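Local structure of ATPase BagA (Mycobacterium tuberculosis H37Rv, 6BS3) at residues V55-R60 with L91-E96; I234-V239 with P311-P316; A245-Q250 with Q290-I295. The protein pairs with BagB in a heterodimeric complex whose two subunits take part in ATP hydrolysis, an activity needed for resistance to nitric oxide and elevated glycerol. All coordinates share one frame; numbering follows the deposited sequence.

Contact 1 (V55-R60 with L91-E96); sequences VEVEGR and LAIDIE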
ATOM      1  N   VAL A  55     -17.378   3.789   8.749  1.00 39.65           N
ATOM      2  CA  VAL A  55     -16.349   4.267   9.692  1.00 38.92           C
ATOM      3  C   VAL A  55     -14.913   4.120   9.174  1.00 44.15           C
ATOM      4  O   VAL A  55     -14.551   3.052   8.685  1.00 45.80           O
ATOM      5  CB  VAL A  55     -16.511   3.530  11.055  1.00 41.34           C
ATOM      6  CG1 VAL A  55     -15.492   4.014  12.097  1.00 41.10           C
ATOM      7  CG2 VAL A  55     -17.936   3.637  11.599  1.00 40.46           C
ATOM      8  N   GLU A  56     -14.086   5.171   9.307  1.00 39.65           N
ATOM      9  CA  GLU A  56     -12.650   5.067   9.006  1.00 40.13           C
ATOM     10  C   GLU A  56     -11.865   5.429  10.283  1.00 45.10           C
ATOM     11  O   GLU A  56     -12.333   6.248  11.068  1.00 44.42           O
ATOM     12  CB  GLU A  56     -12.217   5.829   7.757  1.00 41.28           C
ATOM     13  CG  GLU A  56     -12.218   7.340   7.912  1.00 46.66           C
ATOM     14  CD  GLU A  56     -11.652   8.004   6.684  1.00 51.26           C
ATOM     15  OE1 GLU A  56     -12.355   8.855   6.103  1.00 47.06           O
ATOM     16  OE2 GLU A  56     -10.523   7.648   6.278  1.00 48.19           O
ATOM     17  N   VAL A  57     -10.731   4.757  10.542  1.00 43.36           N
ATOM     18  CA  VAL A  57     -10.035   4.866  11.840  1.00 43.05           C
ATOM     19  C   VAL A  57      -8.565   5.393  11.801  1.00 48.19           C
ATOM     20  O   VAL A  57      -7.950   5.500  12.865  1.00 48.97           O
ATOM     21  CB  VAL A  57     -10.092   3.471  12.545  1.00 46.11           C
ATOM     22  CG1 VAL A  57     -11.528   2.956  12.697  1.00 45.22           C
ATOM     23  CG2 VAL A  57      -9.234   2.441  11.818  1.00 45.89           C
ATOM     24  N   GLU A  58      -8.010   5.731  10.615  1.00 42.91           N
ATOM     25  CA  GLU A  58      -6.588   6.096  10.549  1.00 41.72           C
ATOM     26  C   GLU A  58      -6.295   7.594  10.372  1.00 47.53           C
ATOM     27  O   GLU A  58      -5.133   7.974  10.243  1.00 47.80           O
ATOM     28  CB  GLU A  58      -5.868   5.263   9.471  1.00 41.84           C
ATOM     29  CG  GLU A  58      -6.018   3.758   9.682  1.00 45.36           C
ATOM     30  CD  GLU A  58      -5.218   2.849   8.773  1.00 58.21           C
ATOM     31  OE1 GLU A  58      -5.201   3.085   7.545  1.00 55.01           O
ATOM     32  OE2 GLU A  58      -4.597   1.897   9.297  1.00 64.99           O
ATOM     33  N   GLY A  59      -7.331   8.420  10.377  1.00 45.09           N
ATOM     34  CA  GLY A  59      -7.208   9.870  10.217  1.00 44.69           C
ATOM     35  C   GLY A  59      -6.805  10.296   8.820  1.00 47.49           C
ATOM     36  O   GLY A  59      -6.430  11.444   8.612  1.00 47.77           O
ATOM     37  N   ARG A  60      -6.889   9.380   7.854  1.00 43.02           N
ATOM     38  CA  ARG A  60      -6.494   9.588   6.465  1.00 42.98           C
ATOM     39  C   ARG A  60      -7.540  10.311   5.592  1.00 48.84           C
ATOM     40  O   ARG A  60      -7.230  10.648   4.445  1.00 48.94           O
ATOM     41  CB  ARG A  60      -6.106   8.236   5.851  1.00 41.95           C
ATOM     42  CG  ARG A  60      -4.806   7.688   6.454  1.00 51.16           C
ATOM     43  CD  ARG A  60      -4.560   6.241   6.090  1.00 55.27           C
ATOM     44  NE  ARG A  60      -4.230   6.093   4.672  1.00 71.29           N
ATOM     45  CZ  ARG A  60      -4.415   4.981   3.967  1.00 88.93           C
ATOM     46  NH1 ARG A  60      -4.927   3.898   4.542  1.00 70.51           N
ATOM     47  NH2 ARG A  60      -4.094   4.942   2.681  1.00 80.36           N
ATOM     48  N   LEU A  91     -18.494   8.363   9.338  1.00 39.03           N
ATOM     49  CA  LEU A  91     -17.793   8.794  10.543  1.00 38.69           C
ATOM     50  C   LEU A  91     -16.265   8.703  10.377  1.00 42.85           C
ATOM     51  O   LEU A  91     -15.699   7.618  10.445  1.00 43.44           O
ATOM     52  CB  LEU A  91     -18.272   8.134  11.859  1.00 37.83           C
ATOM     53  CG  LEU A  91     -17.526   8.641  13.141  1.00 41.88           C
ATOM     54  CD1 LEU A  91     -17.848  10.131  13.482  1.00 40.83           C
ATOM     55  CD2 LEU A  91     -17.790   7.731  14.326  1.00 46.30           C
ATOM     56  N   ALA A  92     -15.609   9.846  10.139  1.00 40.76           N
ATOM     57  CA  ALA A  92     -14.142   9.895  10.062  1.00 40.92           C
ATOM     58  C   ALA A  92     -13.713  10.136  11.518  1.00 45.75           C
ATOM     59  O   ALA A  92     -13.920  11.241  12.038  1.00 45.29           O
ATOM     60  CB  ALA A  92     -13.689  11.050   9.165  1.00 41.24           C
ATOM     61  N   ILE A  93     -13.283   9.070  12.227  1.00 42.95           N
ATOM     62  CA  ILE A  93     -12.909   9.220  13.645  1.00 43.84           C
ATOM     63  C   ILE A  93     -11.668  10.132  13.771  1.00 50.37           C
ATOM     64  O   ILE A  93     -10.664   9.923  13.088  1.00 50.84           O
ATOM     65  CB  ILE A  93     -12.722   7.866  14.406  1.00 46.65           C
ATOM     66  CG1 ILE A  93     -14.019   7.013  14.415  1.00 45.96           C
ATOM     67  CG2 ILE A  93     -12.210   8.114  15.846  1.00 47.36           C
ATOM     68  CD1 ILE A  93     -13.803   5.501  14.920  1.00 41.37           C
ATOM     69  N   ASP A  94     -11.781  11.165  14.603  1.00 48.20           N
ATOM     70  CA  ASP A  94     -10.711  12.108  14.909  1.00 47.77           C
ATOM     71  C   ASP A  94     -10.167  11.611  16.257  1.00 50.89           C
ATOM     72  O   ASP A  94     -10.861  11.724  17.273  1.00 51.05           O
ATOM     73  CB  ASP A  94     -11.312  13.522  14.999  1.00 50.04           C
ATOM     74  CG  ASP A  94     -10.384  14.673  15.358  1.00 63.27           C
ATOM     75  OD1 ASP A  94      -9.397  14.443  16.090  1.00 63.78           O
ATOM     76  OD2 ASP A  94     -10.670  15.811  14.938  1.00 74.64           O
ATOM     77  N   ILE A  95      -8.967  10.986  16.249  1.00 47.59           N
ATOM     78  CA  ILE A  95      -8.349  10.377  17.441  1.00 47.43           C
ATOM     79  C   ILE A  95      -8.108  11.403  18.561  1.00 51.13           C
ATOM     80  O   ILE A  95      -8.283  11.077  19.736  1.00 50.12           O
ATOM     81  CB  ILE A  95      -7.067   9.534  17.108  1.00 50.28           C
ATOM     82  CG1 ILE A  95      -6.702   8.565  18.257  1.00 50.90           C
ATOM     83  CG2 ILE A  95      -5.856  10.401  16.717  1.00 49.45           C
ATOM     84  CD1 ILE A  95      -7.621   7.431  18.448  1.00 54.63           C
ATOM     85  N   GLU A  96      -7.749  12.641  18.185  1.00 48.94           N
ATOM     86  CA  GLU A  96      -7.505  13.739  19.119  1.00 48.94           C
ATOM     87  C   GLU A  96      -8.791  14.112  19.856  1.00 50.55           C
ATOM     88  O   GLU A  96      -8.795  14.117  21.086  1.00 48.58           O
ATOM     89  CB  GLU A  96      -6.857  14.913  18.389  1.00 50.71           C
ATOM     90  CG  GLU A  96      -6.760  16.187  19.205  1.00 68.48           C
ATOM     91  CD  GLU A  96      -5.601  17.096  18.839  1.00 89.92           C
ATOM     92  OE1 GLU A  96      -5.427  18.111  19.547  1.00 76.04           O
ATOM     93  OE2 GLU A  96      -4.875  16.809  17.856  1.00 81.91           O
TER
HETATM   94  O   HOH W   1     -10.180   8.368  10.960  1.00 40.59           O
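The carbonyl oxygen of Glu56 is gripped twice where strands 51-56 and 86-92 come to an end: Ile93 N donates to Glu56 O at 3.2 Å, and a water donates to the same oxygen at 3.0 Å. That water also accepts a bond from Gly59 N and donates to Ile93 O, the latter at 2.7 Å. It thus continues the pairing of the two chains past the last strand residues, where the turn through Val57 and Gly59 carries one backbone away from the other. One step earlier, Glu56 N donates to Leu91 O at 3.1 Å in a nearly straight bond (165°), and the CA of Val55 makes a weaker C-H...O contact with the same carbonyl. The register is parallel, with Val55 beside Leu91 and Glu56 beside Ala92.

Ile93 carries most of the apolar contact. Its CD1 reaches the CG1 methyl of Val55 at 3.6 Å, the two side chains crossing at a slant, and lies farther from CG1 of Val57, which runs beside it in the same direction. On the face of Glu56 and Ala92, chi1 of Glu56 (72°) sets CG between the backbone N and the carbonyl carbon, 3.9 Å from the CA of Ala92. The carboxylate at the end of this extended chain accepts the backbone amides of Gly62 and Ile63, at the start of helix 62-66.

In this P-loop NTPase sheet, strand 158-162 flanks Val55 on the side away from strand 86-92, and helix 130-146 packs on Val57 and Ile93.

Contact 2 (I234-V239 with P311-P316); sequences IGSVIV and PRLELP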
ATOM      1  N   ILE A 234     -14.280 -14.629  10.877  1.00 49.14           N
ATOM      2  CA  ILE A 234     -13.979 -14.347   9.479  1.00 49.18           C
ATOM      3  C   ILE A 234     -15.317 -14.329   8.723  1.00 53.40           C
ATOM      4  O   ILE A 234     -16.188 -15.162   8.972  1.00 53.46           O
ATOM      5  CB  ILE A 234     -12.957 -15.379   8.891  1.00 52.28           C
ATOM      6  CG1 ILE A 234     -11.636 -15.468   9.734  1.00 53.15           C
ATOM      7  CG2 ILE A 234     -12.657 -15.157   7.392  1.00 51.05           C
ATOM      8  CD1 ILE A 234     -10.938 -14.146  10.059  1.00 57.75           C
ATOM      9  N   GLY A 235     -15.473 -13.350   7.847  1.00 50.07           N
ATOM     10  CA  GLY A 235     -16.654 -13.196   7.015  1.00 49.85           C
ATOM     11  C   GLY A 235     -16.412 -13.752   5.630  1.00 53.97           C
ATOM     12  O   GLY A 235     -16.585 -14.945   5.410  1.00 56.50           O
ATOM     13  N   SER A 236     -15.973 -12.909   4.702  1.00 48.61           N
ATOM     14  CA  SER A 236     -15.720 -13.318   3.319  1.00 47.51           C
ATOM     15  C   SER A 236     -14.351 -12.866   2.827  1.00 49.85           C
ATOM     16  O   SER A 236     -13.809 -11.872   3.308  1.00 49.39           O
ATOM     17  CB  SER A 236     -16.774 -12.697   2.397  1.00 50.01           C
ATOM     18  OG  SER A 236     -18.055 -13.299   2.496  1.00 57.98           O
ATOM     19  N   VAL A 237     -13.824 -13.553   1.814  1.00 45.08           N
ATOM     20  CA  VAL A 237     -12.635 -13.091   1.094  1.00 42.98           C
ATOM     21  C   VAL A 237     -13.229 -12.398  -0.158  1.00 44.55           C
ATOM     22  O   VAL A 237     -14.052 -12.993  -0.845  1.00 43.31           O
ATOM     23  CB  VAL A 237     -11.610 -14.203   0.742  1.00 44.78           C
ATOM     24  CG1 VAL A 237     -10.568 -13.700  -0.267  1.00 44.62           C
ATOM     25  CG2 VAL A 237     -10.922 -14.724   1.993  1.00 43.60           C
ATOM     26  N   ILE A 238     -12.887 -11.125  -0.388  1.00 40.44           N
ATOM     27  CA  ILE A 238     -13.394 -10.363  -1.520  1.00 39.23           C
ATOM     28  C   ILE A 238     -12.278 -10.165  -2.522  1.00 44.69           C
ATOM     29  O   ILE A 238     -11.331  -9.418  -2.253  1.00 45.64           O
ATOM     30  CB  ILE A 238     -14.073  -9.031  -1.080  1.00 41.67           C
ATOM     31  CG1 ILE A 238     -15.138  -9.279   0.018  1.00 42.64           C
ATOM     32  CG2 ILE A 238     -14.647  -8.265  -2.298  1.00 40.39           C
ATOM     33  CD1 ILE A 238     -15.827  -7.972   0.705  1.00 46.01           C
ATOM     34  N   VAL A 239     -12.373 -10.862  -3.669  1.00 42.12           N
ATOM     35  CA  VAL A 239     -11.390 -10.771  -4.751  1.00 41.61           C
ATOM     36  C   VAL A 239     -11.786  -9.613  -5.644  1.00 45.92           C
ATOM     37  O   VAL A 239     -12.739  -9.717  -6.408  1.00 45.98           O
ATOM     38  CB  VAL A 239     -11.141 -12.098  -5.536  1.00 45.37           C
ATOM     39  CG1 VAL A 239     -10.111 -11.886  -6.653  1.00 45.19           C
ATOM     40  CG2 VAL A 239     -10.685 -13.224  -4.610  1.00 44.36           C
ATOM     41  N   PRO A 311     -16.163 -18.186   2.571  1.00 49.20           N
ATOM     42  CA  PRO A 311     -16.866 -17.672   1.377  1.00 47.94           C
ATOM     43  C   PRO A 311     -16.047 -16.644   0.594  1.00 49.69           C
ATOM     44  O   PRO A 311     -15.270 -15.862   1.154  1.00 49.37           O
ATOM     45  CB  PRO A 311     -18.161 -17.061   1.925  1.00 49.69           C
ATOM     46  CG  PRO A 311     -18.019 -17.044   3.378  1.00 54.32           C
ATOM     47  CD  PRO A 311     -16.895 -17.897   3.818  1.00 49.59           C
ATOM     48  N   ARG A 312     -16.226 -16.661  -0.708  1.00 45.00           N
ATOM     49  CA  ARG A 312     -15.515 -15.799  -1.620  1.00 44.25           C
ATOM     50  C   ARG A 312     -16.442 -15.017  -2.520  1.00 45.48           C
ATOM     51  O   ARG A 312     -17.339 -15.586  -3.149  1.00 45.79           O
ATOM     52  CB  ARG A 312     -14.511 -16.637  -2.436  1.00 46.70           C
ATOM     53  CG  ARG A 312     -13.115 -16.628  -1.821  1.00 62.37           C
ATOM     54  CD  ARG A 312     -12.292 -17.823  -2.229  1.00 67.70           C
ATOM     55  NE  ARG A 312     -11.799 -17.693  -3.598  1.00 59.77           N
ATOM     56  CZ  ARG A 312     -11.101 -18.630  -4.222  1.00 68.11           C
ATOM     57  NH1 ARG A 312     -10.805 -19.768  -3.607  1.00 58.42           N
ATOM     58  NH2 ARG A 312     -10.682 -18.434  -5.464  1.00 58.76           N
ATOM     59  N   LEU A 313     -16.200 -13.714  -2.589  1.00 41.35           N
ATOM     60  CA  LEU A 313     -16.913 -12.742  -3.414  1.00 41.38           C
ATOM     61  C   LEU A 313     -15.917 -12.220  -4.462  1.00 45.86           C
ATOM     62  O   LEU A 313     -14.710 -12.227  -4.215  1.00 43.53           O
ATOM     63  CB  LEU A 313     -17.464 -11.556  -2.545  1.00 41.04           C
ATOM     64  CG  LEU A 313     -18.577 -11.903  -1.515  1.00 43.68           C
ATOM     65  CD1 LEU A 313     -18.733 -10.819  -0.470  1.00 42.43           C
ATOM     66  CD2 LEU A 313     -19.917 -12.153  -2.206  1.00 44.11           C
ATOM     67  N   GLU A 314     -16.431 -11.798  -5.635  1.00 43.40           N
ATOM     68  CA  GLU A 314     -15.645 -11.294  -6.762  1.00 42.35           C
ATOM     69  C   GLU A 314     -16.258 -10.014  -7.290  1.00 46.03           C
ATOM     70  O   GLU A 314     -17.448  -9.976  -7.591  1.00 45.53           O
ATOM     71  CB  GLU A 314     -15.594 -12.298  -7.935  1.00 43.46           C
ATOM     72  CG  GLU A 314     -15.009 -13.674  -7.640  1.00 49.31           C
ATOM     73  CD  GLU A 314     -15.898 -14.587  -6.823  1.00 67.62           C
ATOM     74  OE1 GLU A 314     -17.141 -14.477  -6.939  1.00 69.81           O
ATOM     75  OE2 GLU A 314     -15.348 -15.398  -6.044  1.00 68.24           O
ATOM     76  N   LEU A 315     -15.417  -8.989  -7.470  1.00 42.37           N
ATOM     77  CA  LEU A 315     -15.807  -7.720  -8.038  1.00 42.20           C
ATOM     78  C   LEU A 315     -15.039  -7.484  -9.338  1.00 47.90           C
ATOM     79  O   LEU A 315     -13.893  -7.937  -9.467  1.00 47.27           O
ATOM     80  CB  LEU A 315     -15.569  -6.569  -7.030  1.00 42.11           C
ATOM     81  CG  LEU A 315     -16.422  -6.624  -5.756  1.00 45.41           C
ATOM     82  CD1 LEU A 315     -15.974  -5.572  -4.782  1.00 45.58           C
ATOM     83  CD2 LEU A 315     -17.905  -6.440  -6.069  1.00 44.07           C
ATOM     84  N   PRO A 316     -15.662  -6.803 -10.330  1.00 45.19           N
ATOM     85  CA  PRO A 316     -14.944  -6.530 -11.578  1.00 45.15           C
ATOM     86  C   PRO A 316     -14.018  -5.307 -11.440  1.00 51.59           C
ATOM     87  O   PRO A 316     -13.939  -4.677 -10.377  1.00 51.00           O
ATOM     88  CB  PRO A 316     -16.088  -6.245 -12.561  1.00 46.82           C
ATOM     89  CG  PRO A 316     -17.123  -5.536 -11.706  1.00 50.79           C
ATOM     90  CD  PRO A 316     -17.024  -6.211 -10.346  1.00 46.66           C
TER
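Ile238, Leu313 and Leu315 form a tightly packed side of this parallel strand pair. CD1 of Leu313 lies 3.9 Å from CG1 of Ile238, the two side chains running alongside each other in the same direction. The other branch of Ile238 is turned to the next leucine: CG2, anti to the backbone N, meets CD1 of Leu315 at 3.9 Å, one side chain passing obliquely over the other. Leu313 CD1 also approaches Ser236, whose OG is bonded to Gly13 O and rests against CB and CG of Pro311. The proline ring fits closely here, its CG being 3.3 Å from Gly235 O.

On the other face Val237 and Val239 stay buried, and the solvent side lies toward the ends of Arg312 and Glu314. CG of Arg312 lies against CB of Val237 at 3.8 Å, but the chain then bends at chi3 (76°) and its NH1 forms a salt bridge with Asp306. Glu314 is exposed; its CA makes a C-H...O contact with Val239 O (3.3 Å), and of its side chain CB comes nearest.

Four backbone bonds join the strands between these two faces. Val237 N donates to Pro311 O at 2.8 Å and Val237 O accepts from Leu313 N at 2.9 Å; the pattern repeats with Val239 N on Leu313 O and Leu315 N on Val239 O. Val237 and Val239 thus use both N-H and C=O in this pairing, whereas Ile238 directs its backbone bonds to strand 204-210.

Pro316 O bonds to N6 of the bound ADP, so segment 311-316 reaches the adenine. Strand 312-316 is an outermost strand of the sheet within this chain, strand 234-242 lies between it and strand 204-210, and helix 324-336 packs on Leu315 and Pro316.

Contact 3 (A245-Q250 with Q290-I295); sequences AHLEPQ and QHATRI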
ATOM      1  N   ALA A 245     -11.335 -13.636 -18.824  1.00 62.16           N
ATOM      2  CA  ALA A 245     -10.399 -14.613 -19.403  1.00 63.13           C
ATOM      3  C   ALA A 245     -10.391 -14.563 -20.927  1.00 70.44           C
ATOM      4  O   ALA A 245      -9.321 -14.694 -21.471  1.00 70.74           O
ATOM      5  CB  ALA A 245     -10.748 -15.987 -18.922  1.00 63.64           C
ATOM      6  N   HIS A 246     -11.567 -14.548 -21.558  1.00 68.52           N
ATOM      7  CA  HIS A 246     -11.830 -14.412 -23.022  1.00 69.04           C
ATOM      8  C   HIS A 246     -11.543 -15.697 -23.798  1.00 76.55           C
ATOM      9  O   HIS A 246     -11.705 -15.690 -24.991  1.00 77.97           O
ATOM     10  CB  HIS A 246     -11.109 -13.238 -23.678  1.00 69.45           C
ATOM     11  CG  HIS A 246     -11.816 -11.950 -23.515  1.00 72.77           C
ATOM     12  ND1 HIS A 246     -11.162 -10.798 -23.253  1.00 74.46           N
ATOM     13  CD2 HIS A 246     -13.116 -11.645 -23.563  1.00 74.42           C
ATOM     14  CE1 HIS A 246     -12.020  -9.828 -23.151  1.00 73.79           C
ATOM     15  NE2 HIS A 246     -13.214 -10.320 -23.332  1.00 74.09           N
ATOM     16  N   LEU A 247     -11.134 -16.759 -23.132  1.00 73.66           N
ATOM     17  CA  LEU A 247     -10.592 -17.952 -23.793  1.00 73.89           C
ATOM     18  C   LEU A 247     -11.153 -19.120 -23.017  1.00 80.08           C
ATOM     19  O   LEU A 247     -11.272 -19.024 -21.808  1.00 80.30           O
ATOM     20  CB  LEU A 247      -9.070 -17.953 -23.697  1.00 73.94           C
ATOM     21  CG  LEU A 247      -8.328 -17.311 -24.859  1.00 78.44           C
ATOM     22  CD1 LEU A 247      -6.834 -17.423 -24.677  1.00 78.22           C
ATOM     23  CD2 LEU A 247      -8.739 -17.928 -26.169  1.00 81.47           C
ATOM     24  N   GLU A 248     -11.466 -20.184 -23.715  1.00 77.58           N
ATOM     25  CA  GLU A 248     -12.024 -21.360 -23.032  1.00 77.75           C
ATOM     26  C   GLU A 248     -10.877 -22.109 -22.305  1.00 81.72           C
ATOM     27  O   GLU A 248      -9.744 -22.066 -22.802  1.00 81.24           O
ATOM     28  CB  GLU A 248     -12.728 -22.299 -24.040  1.00 79.54           C
ATOM     29  CG  GLU A 248     -13.968 -21.721 -24.715  1.00 92.94           C
ATOM     30  CD  GLU A 248     -15.126 -21.315 -23.818  1.00120.92           C
ATOM     31  OE1 GLU A 248     -15.489 -22.096 -22.907  1.00116.30           O
ATOM     32  OE2 GLU A 248     -15.680 -20.214 -24.037  1.00119.55           O
ATOM     33  N   PRO A 249     -11.143 -22.802 -21.157  1.00 78.11           N
ATOM     34  CA  PRO A 249     -10.055 -23.463 -20.402  1.00 78.13           C
ATOM     35  C   PRO A 249      -8.981 -24.207 -21.201  1.00 85.49           C
ATOM     36  O   PRO A 249      -7.802 -24.062 -20.875  1.00 86.33           O
ATOM     37  CB  PRO A 249     -10.805 -24.414 -19.475  1.00 79.43           C
ATOM     38  CG  PRO A 249     -12.074 -23.710 -19.198  1.00 83.61           C
ATOM     39  CD  PRO A 249     -12.429 -22.927 -20.437  1.00 79.14           C
ATOM     40  N   GLN A 250      -9.368 -24.978 -22.238  1.00 83.03           N
ATOM     41  CA  GLN A 250      -8.422 -25.728 -23.065  1.00 83.29           C
ATOM     42  C   GLN A 250      -7.578 -24.813 -23.953  1.00 86.29           C
ATOM     43  O   GLN A 250      -6.363 -24.994 -24.028  1.00 85.46           O
ATOM     44  CB  GLN A 250      -9.139 -26.808 -23.892  1.00 85.08           C
ATOM     45  CG  GLN A 250      -9.498 -28.045 -23.081  1.00104.10           C
ATOM     46  CD  GLN A 250     -10.056 -29.134 -23.958  1.00128.05           C
ATOM     47  OE1 GLN A 250     -11.251 -29.158 -24.275  1.00124.25           O
ATOM     48  NE2 GLN A 250      -9.198 -30.062 -24.371  1.00119.70           N
ATOM     49  N   GLN A 290       0.324 -13.690 -24.297  1.00 67.11           N
ATOM     50  CA  GLN A 290       0.623 -12.819 -23.163  1.00 65.91           C
ATOM     51  C   GLN A 290      -0.574 -12.639 -22.244  1.00 67.40           C
ATOM     52  O   GLN A 290      -0.394 -12.622 -21.031  1.00 66.95           O
ATOM     53  CB  GLN A 290       1.211 -11.481 -23.633  1.00 67.15           C
ATOM     54  CG  GLN A 290       2.676 -11.631 -24.065  1.00 73.69           C
ATOM     55  CD  GLN A 290       3.268 -10.429 -24.760  1.00 86.72           C
ATOM     56  OE1 GLN A 290       2.835  -9.294 -24.574  1.00 75.04           O
ATOM     57  NE2 GLN A 290       4.301 -10.658 -25.570  1.00 86.95           N
ATOM     58  N   HIS A 291      -1.795 -12.575 -22.808  1.00 62.02           N
ATOM     59  CA  HIS A 291      -3.031 -12.478 -22.030  1.00 60.81           C
ATOM     60  C   HIS A 291      -3.228 -13.786 -21.245  1.00 64.28           C
ATOM     61  O   HIS A 291      -3.435 -13.745 -20.033  1.00 63.40           O
ATOM     62  CB  HIS A 291      -4.227 -12.216 -22.959  1.00 60.99           C
ATOM     63  CG  HIS A 291      -5.550 -12.360 -22.281  1.00 63.88           C
ATOM     64  ND1 HIS A 291      -6.142 -11.299 -21.624  1.00 65.43           N
ATOM     65  CD2 HIS A 291      -6.329 -13.454 -22.137  1.00 65.50           C
ATOM     66  CE1 HIS A 291      -7.264 -11.775 -21.121  1.00 64.92           C
ATOM     67  NE2 HIS A 291      -7.420 -13.066 -21.406  1.00 65.33           N
ATOM     68  N   ALA A 292      -3.142 -14.935 -21.947  1.00 61.15           N
ATOM     69  CA  ALA A 292      -3.264 -16.287 -21.389  1.00 60.68           C
ATOM     70  C   ALA A 292      -2.212 -16.565 -20.318  1.00 63.50           C
ATOM     71  O   ALA A 292      -2.547 -17.214 -19.331  1.00 63.04           O
ATOM     72  CB  ALA A 292      -3.177 -17.321 -22.491  1.00 61.19           C
ATOM     73  N   THR A 293      -0.962 -16.042 -20.485  1.00 59.02           N
ATOM     74  CA  THR A 293       0.127 -16.155 -19.492  1.00 58.18           C
ATOM     75  C   THR A 293      -0.258 -15.363 -18.214  1.00 60.54           C
ATOM     76  O   THR A 293       0.019 -15.804 -17.099  1.00 60.54           O
ATOM     77  CB  THR A 293       1.473 -15.683 -20.089  1.00 64.77           C
ATOM     78  OG1 THR A 293       1.747 -16.388 -21.303  1.00 63.75           O
ATOM     79  CG2 THR A 293       2.647 -15.861 -19.126  1.00 62.47           C
ATOM     80  N   ARG A 294      -0.920 -14.212 -18.385  1.00 55.66           N
ATOM     81  CA  ARG A 294      -1.368 -13.388 -17.274  1.00 55.08           C
ATOM     82  C   ARG A 294      -2.518 -14.066 -16.507  1.00 56.90           C
ATOM     83  O   ARG A 294      -2.472 -14.097 -15.281  1.00 55.36           O
ATOM     84  CB  ARG A 294      -1.739 -11.971 -17.749  1.00 57.27           C
ATOM     85  CG  ARG A 294      -2.030 -11.012 -16.604  1.00 69.11           C
ATOM     86  CD  ARG A 294      -2.728  -9.752 -17.057  1.00 77.85           C
ATOM     87  NE  ARG A 294      -3.226  -8.997 -15.906  1.00 82.76           N
ATOM     88  CZ  ARG A 294      -3.759  -7.783 -15.974  1.00 95.49           C
ATOM     89  NH1 ARG A 294      -3.861  -7.161 -17.142  1.00 81.61           N
ATOM     90  NH2 ARG A 294      -4.191  -7.180 -14.874  1.00 83.88           N
ATOM     91  N   ILE A 295      -3.512 -14.640 -17.222  1.00 54.15           N
ATOM     92  CA  ILE A 295      -4.667 -15.345 -16.629  1.00 54.35           C
ATOM     93  C   ILE A 295      -4.222 -16.583 -15.835  1.00 58.96           C
ATOM     94  O   ILE A 295      -4.660 -16.769 -14.699  1.00 59.58           O
ATOM     95  CB  ILE A 295      -5.763 -15.697 -17.699  1.00 57.57           C
ATOM     96  CG1 ILE A 295      -6.217 -14.466 -18.530  1.00 58.27           C
ATOM     97  CG2 ILE A 295      -6.972 -16.416 -17.082  1.00 57.95           C
ATOM     98  CD1 ILE A 295      -6.901 -13.249 -17.741  1.00 61.83           C
TER
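Ala245 O receives NE2 of His291 from the long helix 278-302. The modelled separation of 2.5 Å between Ala245 O and His291 NE2 is shorter than usual for such a bond, so its details are doubtful. As modelled, the oxygen lies at the ring edge, close to the imidazole plane, while NE2 stands well above the carbonyl plane, 49° out of it. Placing CG of His291 anti to the backbone N (chi1 169°) starts the ring toward the loop. Ile295, one helical turn beyond the histidine, also lies against Ala245: the CA of Ala245 is 4.1 Å from CD1 of Ile295, and its CB 4.2 Å from CG2 of the same residue.

At His246 the backbone turns with a positive phi (76°). CB of this residue comes obliquely to the His291 ring, 4.3 Å from NE2, and the two imidazoles stay unbonded to each other. An apolar side chain of the partner subunit packs on His246, and another apolar contact from that subunit reaches His291.

This loop opens the helical excursion between strands 234-242 and 312-316, parallel neighbours in the P-loop NTPase sheet; helices 249-255, 262-271 and 278-302 make up most of the connection, and the centre of the contact lies about 28 Å from the centre of the chain.

Leu247 is the buried member of the loop. Its CD1 meets CB of Ala292 at 4.3 Å, and Leu252 of helix 249-255 touches Leu247, Ala292 and Ile295 alike. Glu248 then occupies the N-cap position, and helix 249-255 follows.

How the contacts relate
Contacts 1 and 2 are buried parallel strand pairs of one sheet, their centres about 25 Å apart; contact 1 lies near the magnesium ion without touching it, whereas contact 2 reaches the adenine through Pro316. Both rely on backbone bonds, but a water extends the pairing in contact 1, while contact 2 has a longer run of direct bonds. Contact 3 is only partly buried and joins a loop to a helix through one side-chain bond, modelled unusually short, and sparse apolar touches, with the partner subunit close by. It is nested within the chain loop that contact 2 closes, and contact 1 lies on the opposite side of the chain's centre.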